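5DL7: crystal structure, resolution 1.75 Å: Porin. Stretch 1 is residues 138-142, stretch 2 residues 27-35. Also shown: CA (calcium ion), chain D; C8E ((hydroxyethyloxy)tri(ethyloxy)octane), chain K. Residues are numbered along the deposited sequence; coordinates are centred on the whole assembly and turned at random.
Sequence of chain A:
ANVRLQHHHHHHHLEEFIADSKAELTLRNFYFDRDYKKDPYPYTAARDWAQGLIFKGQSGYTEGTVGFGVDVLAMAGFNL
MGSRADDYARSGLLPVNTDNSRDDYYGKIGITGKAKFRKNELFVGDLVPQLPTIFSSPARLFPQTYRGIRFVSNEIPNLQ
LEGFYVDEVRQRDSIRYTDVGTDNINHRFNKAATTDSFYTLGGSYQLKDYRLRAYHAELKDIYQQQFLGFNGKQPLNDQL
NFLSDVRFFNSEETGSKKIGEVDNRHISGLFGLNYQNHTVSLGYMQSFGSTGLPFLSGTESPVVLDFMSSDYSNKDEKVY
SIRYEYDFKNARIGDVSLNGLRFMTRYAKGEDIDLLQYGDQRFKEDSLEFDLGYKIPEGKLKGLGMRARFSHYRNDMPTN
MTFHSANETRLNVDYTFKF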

# COMPACT_ATOMS: atom_id res chain seq x y z
N PRO A 138 -4.02 -1.14 0.91
CA PRO A 138 -5.16 -1.25 0.18
C PRO A 138 -5.09 -2.47 -0.85
O PRO A 138 -6.05 -2.56 -1.63
CB PRO A 138 -5.17 0.12 -0.64
CG PRO A 138 -3.77 0.08 -1.01
CD PRO A 138 -2.94 -0.33 0.22
N ALA A 139 -4.09 -3.27 -0.77
CA ALA A 139 -3.74 -4.15 -1.93
C ALA A 139 -4.44 -5.50 -1.89
O ALA A 139 -4.34 -6.25 -2.85
CB ALA A 139 -2.27 -4.33 -1.87
N ARG A 140 -5.36 -5.74 -0.91
CA ARG A 140 -6.17 -6.95 -0.89
C ARG A 140 -7.63 -6.60 -0.88
O ARG A 140 -8.03 -5.56 -1.48
CB ARG A 140 -5.62 -8.03 0.11
CG ARG A 140 -4.25 -8.53 -0.14
CD ARG A 140 -4.09 -9.37 -1.41
NE ARG A 140 -2.70 -9.78 -1.51
CZ ARG A 140 -1.67 -9.09 -1.94
NH1 ARG A 140 -1.79 -7.84 -2.39
NH2 ARG A 140 -0.42 -9.56 -1.84
N LEU A 141 -8.52 -7.37 -0.26
CA LEU A 141 -9.88 -7.14 -0.42
C LEU A 141 -10.33 -5.93 0.37
O LEU A 141 -11.20 -5.22 -0.05
CB LEU A 141 -10.67 -8.39 -0.02
CG LEU A 141 -12.15 -8.36 -0.32
CD1 LEU A 141 -12.36 -8.39 -1.86
CD2 LEU A 141 -12.94 -9.55 0.29
N PHE A 142 -9.89 -5.82 1.61
CA PHE A 142 -10.27 -4.77 2.56
C PHE A 142 -9.05 -4.08 3.05
O PHE A 142 -7.99 -4.65 3.17
CB PHE A 142 -10.96 -5.47 3.79
CG PHE A 142 -12.16 -6.22 3.44
CD1 PHE A 142 -13.20 -5.65 2.68
CD2 PHE A 142 -12.46 -7.49 3.93
CE1 PHE A 142 -14.36 -6.32 2.32
CE2 PHE A 142 -13.62 -8.12 3.54
CZ PHE A 142 -14.60 -7.53 2.79
CA CA D . 3.13 -23.03 -10.48
O12 C8E K . -10.93 -19.78 -10.47
C13 C8E K . -11.96 -18.96 -10.97
C14 C8E K . -11.40 -17.59 -11.32
O15 C8E K . -12.35 -16.80 -12.05
C16 C8E K . -11.82 -15.59 -12.63
C17 C8E K . -12.91 -14.58 -12.40
O18 C8E K . -12.68 -13.29 -12.98
C19 C8E K . -13.16 -12.24 -12.11
C20 C8E K . -12.65 -10.85 -12.47
O21 C8E K . -12.42 -10.04 -11.25
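Stretch 2 (27-35) LRNFYFDRD

How does stretch 2 lie on stretch 1? Residues 27-35 form an extended strand that runs past an irregular loop, residues 138-142, so there is no pairing of two strands here. The backbones stay apart, the nearest CA atoms being those of Leu141 and Phe30 at 7.0 Å, and side chains fill the gap. Because the strand alternates, Arg28, Phe30, Phe32 and Arg34 point their CA-to-CB bonds toward the loop, while Asn29 points away.

What do the first loop residues offer the strand? Pro138 makes no direct contact, but its O accepts a hydrogen bond from water 1, 2.7 Å away; the same water accepts one from Arg28 NH2 at 3.0 Å. The carbonyl of Ala139 reaches the edge of the Phe30 ring, with Ala139 O 3.5 Å from Phe30 CZ.

Where does Arg140 fit? Its CA-to-CB bond points away, yet the side chain bends back, held by a hydrogen bond from Arg140 NH1 to Ala139 O at 3.0 Å. Phe32 then covers one face of the guanidinium, Phe32 CE2 lying 3.6 Å from Arg140 CZ. Farther along the strand, Arg140 NH2 and Arg34 NH2 are 4.2 Å apart; these like charges share water 2, which accepts a hydrogen bond from each. Arg140 O also sits at the Phe30 ring edge, 3.5 Å from Phe30 CE2.

What fastens the end of the loop? Arg28 NH1 donates to two successive carbonyls, Arg140 O at 2.8 Å and Leu141 O at 3.0 Å, both near the guanidinium plane, where its N-H groups point. Leu141 adds an apolar contact, its CD1 4.2 Å from Phe30 CB. Phe142 makes no contact with the strand. Arg140 thus spans all four inward-facing residues, whereas Leu141 meets only Arg28 and Phe30; the loop segment runs largely across the strand.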

# COMPACT_ATOMS: atom_id res chain seq x y z
N LEU A 27 -18.78 -2.35 -4.04
CA LEU A 27 -18.77 -3.79 -4.31
C LEU A 27 -17.46 -4.19 -5.07
O LEU A 27 -17.16 -3.57 -6.09
CB LEU A 27 -19.87 -4.20 -5.22
CG LEU A 27 -21.28 -4.05 -4.73
CD1 LEU A 27 -21.58 -2.80 -3.99
CD2 LEU A 27 -22.14 -4.11 -6.06
N ARG A 28 -16.76 -5.22 -4.63
CA ARG A 28 -15.46 -5.60 -5.24
C ARG A 28 -15.41 -7.07 -5.53
O ARG A 28 -15.87 -7.86 -4.70
CB ARG A 28 -14.34 -5.35 -4.23
CG ARG A 28 -14.31 -3.97 -3.66
CD ARG A 28 -13.12 -3.23 -4.41
NE ARG A 28 -12.05 -3.65 -3.70
CZ ARG A 28 -10.70 -3.87 -3.85
NH1 ARG A 28 -10.25 -4.34 -2.75
NH2 ARG A 28 -9.84 -3.70 -4.80
N ASN A 29 -14.99 -7.46 -6.71
CA ASN A 29 -14.74 -8.83 -7.07
C ASN A 29 -13.21 -8.86 -7.43
O ASN A 29 -12.80 -7.97 -8.20
CB ASN A 29 -15.52 -9.15 -8.27
CG ASN A 29 -15.44 -10.61 -8.61
OD1 ASN A 29 -14.50 -11.07 -9.15
ND2 ASN A 29 -16.40 -11.36 -8.17
N PHE A 30 -12.47 -9.69 -6.76
CA PHE A 30 -10.97 -9.70 -6.83
C PHE A 30 -10.51 -11.17 -7.06
O PHE A 30 -10.74 -12.01 -6.25
CB PHE A 30 -10.50 -9.16 -5.55
CG PHE A 30 -9.06 -8.68 -5.51
CD1 PHE A 30 -7.99 -9.31 -6.23
CD2 PHE A 30 -8.68 -7.67 -4.59
CE1 PHE A 30 -6.67 -8.85 -6.20
CE2 PHE A 30 -7.34 -7.18 -4.55
CZ PHE A 30 -6.34 -7.77 -5.35
N TYR A 31 -9.82 -11.40 -8.15
CA TYR A 31 -9.14 -12.69 -8.36
C TYR A 31 -7.64 -12.45 -8.28
O TYR A 31 -7.15 -11.46 -8.89
CB TYR A 31 -9.45 -13.16 -9.80
CG TYR A 31 -8.72 -14.42 -10.19
CD1 TYR A 31 -8.96 -15.62 -9.47
CD2 TYR A 31 -7.71 -14.43 -11.14
CE1 TYR A 31 -8.30 -16.80 -9.82
CE2 TYR A 31 -7.01 -15.61 -11.46
CZ TYR A 31 -7.35 -16.78 -10.79
OH TYR A 31 -6.69 -17.94 -11.10
N PHE A 32 -6.95 -13.30 -7.54
CA PHE A 32 -5.50 -13.13 -7.28
C PHE A 32 -4.86 -14.48 -7.57
O PHE A 32 -5.32 -15.48 -7.07
CB PHE A 32 -5.27 -12.79 -5.81
CG PHE A 32 -3.81 -12.62 -5.41
CD1 PHE A 32 -3.00 -13.73 -5.18
CD2 PHE A 32 -3.26 -11.34 -5.23
CE1 PHE A 32 -1.68 -13.60 -4.83
CE2 PHE A 32 -1.92 -11.19 -4.85
CZ PHE A 32 -1.13 -12.33 -4.68
N ASP A 33 -3.88 -14.46 -8.46
CA ASP A 33 -3.16 -15.75 -8.76
C ASP A 33 -1.69 -15.40 -8.84
O ASP A 33 -1.26 -14.89 -9.90
CB ASP A 33 -3.63 -16.21 -10.11
CG ASP A 33 -2.84 -17.52 -10.63
OD1 ASP A 33 -2.51 -18.35 -9.72
OD2 ASP A 33 -2.57 -17.63 -11.91
N ARG A 34 -0.88 -15.84 -7.90
CA ARG A 34 0.57 -15.68 -8.01
C ARG A 34 1.07 -17.18 -8.27
O ARG A 34 1.16 -18.00 -7.41
CB ARG A 34 1.12 -15.12 -6.75
CG ARG A 34 2.64 -15.02 -6.68
CD ARG A 34 3.20 -14.46 -5.44
NE ARG A 34 2.87 -13.00 -5.37
CZ ARG A 34 2.79 -12.27 -4.29
NH1 ARG A 34 3.16 -12.72 -3.11
NH2 ARG A 34 2.62 -10.94 -4.36
N ASP A 35 1.33 -17.45 -9.52
CA ASP A 35 1.65 -18.83 -9.96
C ASP A 35 3.11 -18.94 -9.97
O ASP A 35 3.86 -18.50 -10.87
CB ASP A 35 1.06 -19.06 -11.30
CG ASP A 35 1.24 -20.51 -11.73
OD1 ASP A 35 2.14 -21.19 -11.21
OD2 ASP A 35 0.41 -20.81 -12.63
O HOH W 1 -7.02 -3.81 -3.77
O HOH W 2 2.65 -8.97 -2.09
O HOH W 3 3.75 -22.90 -12.67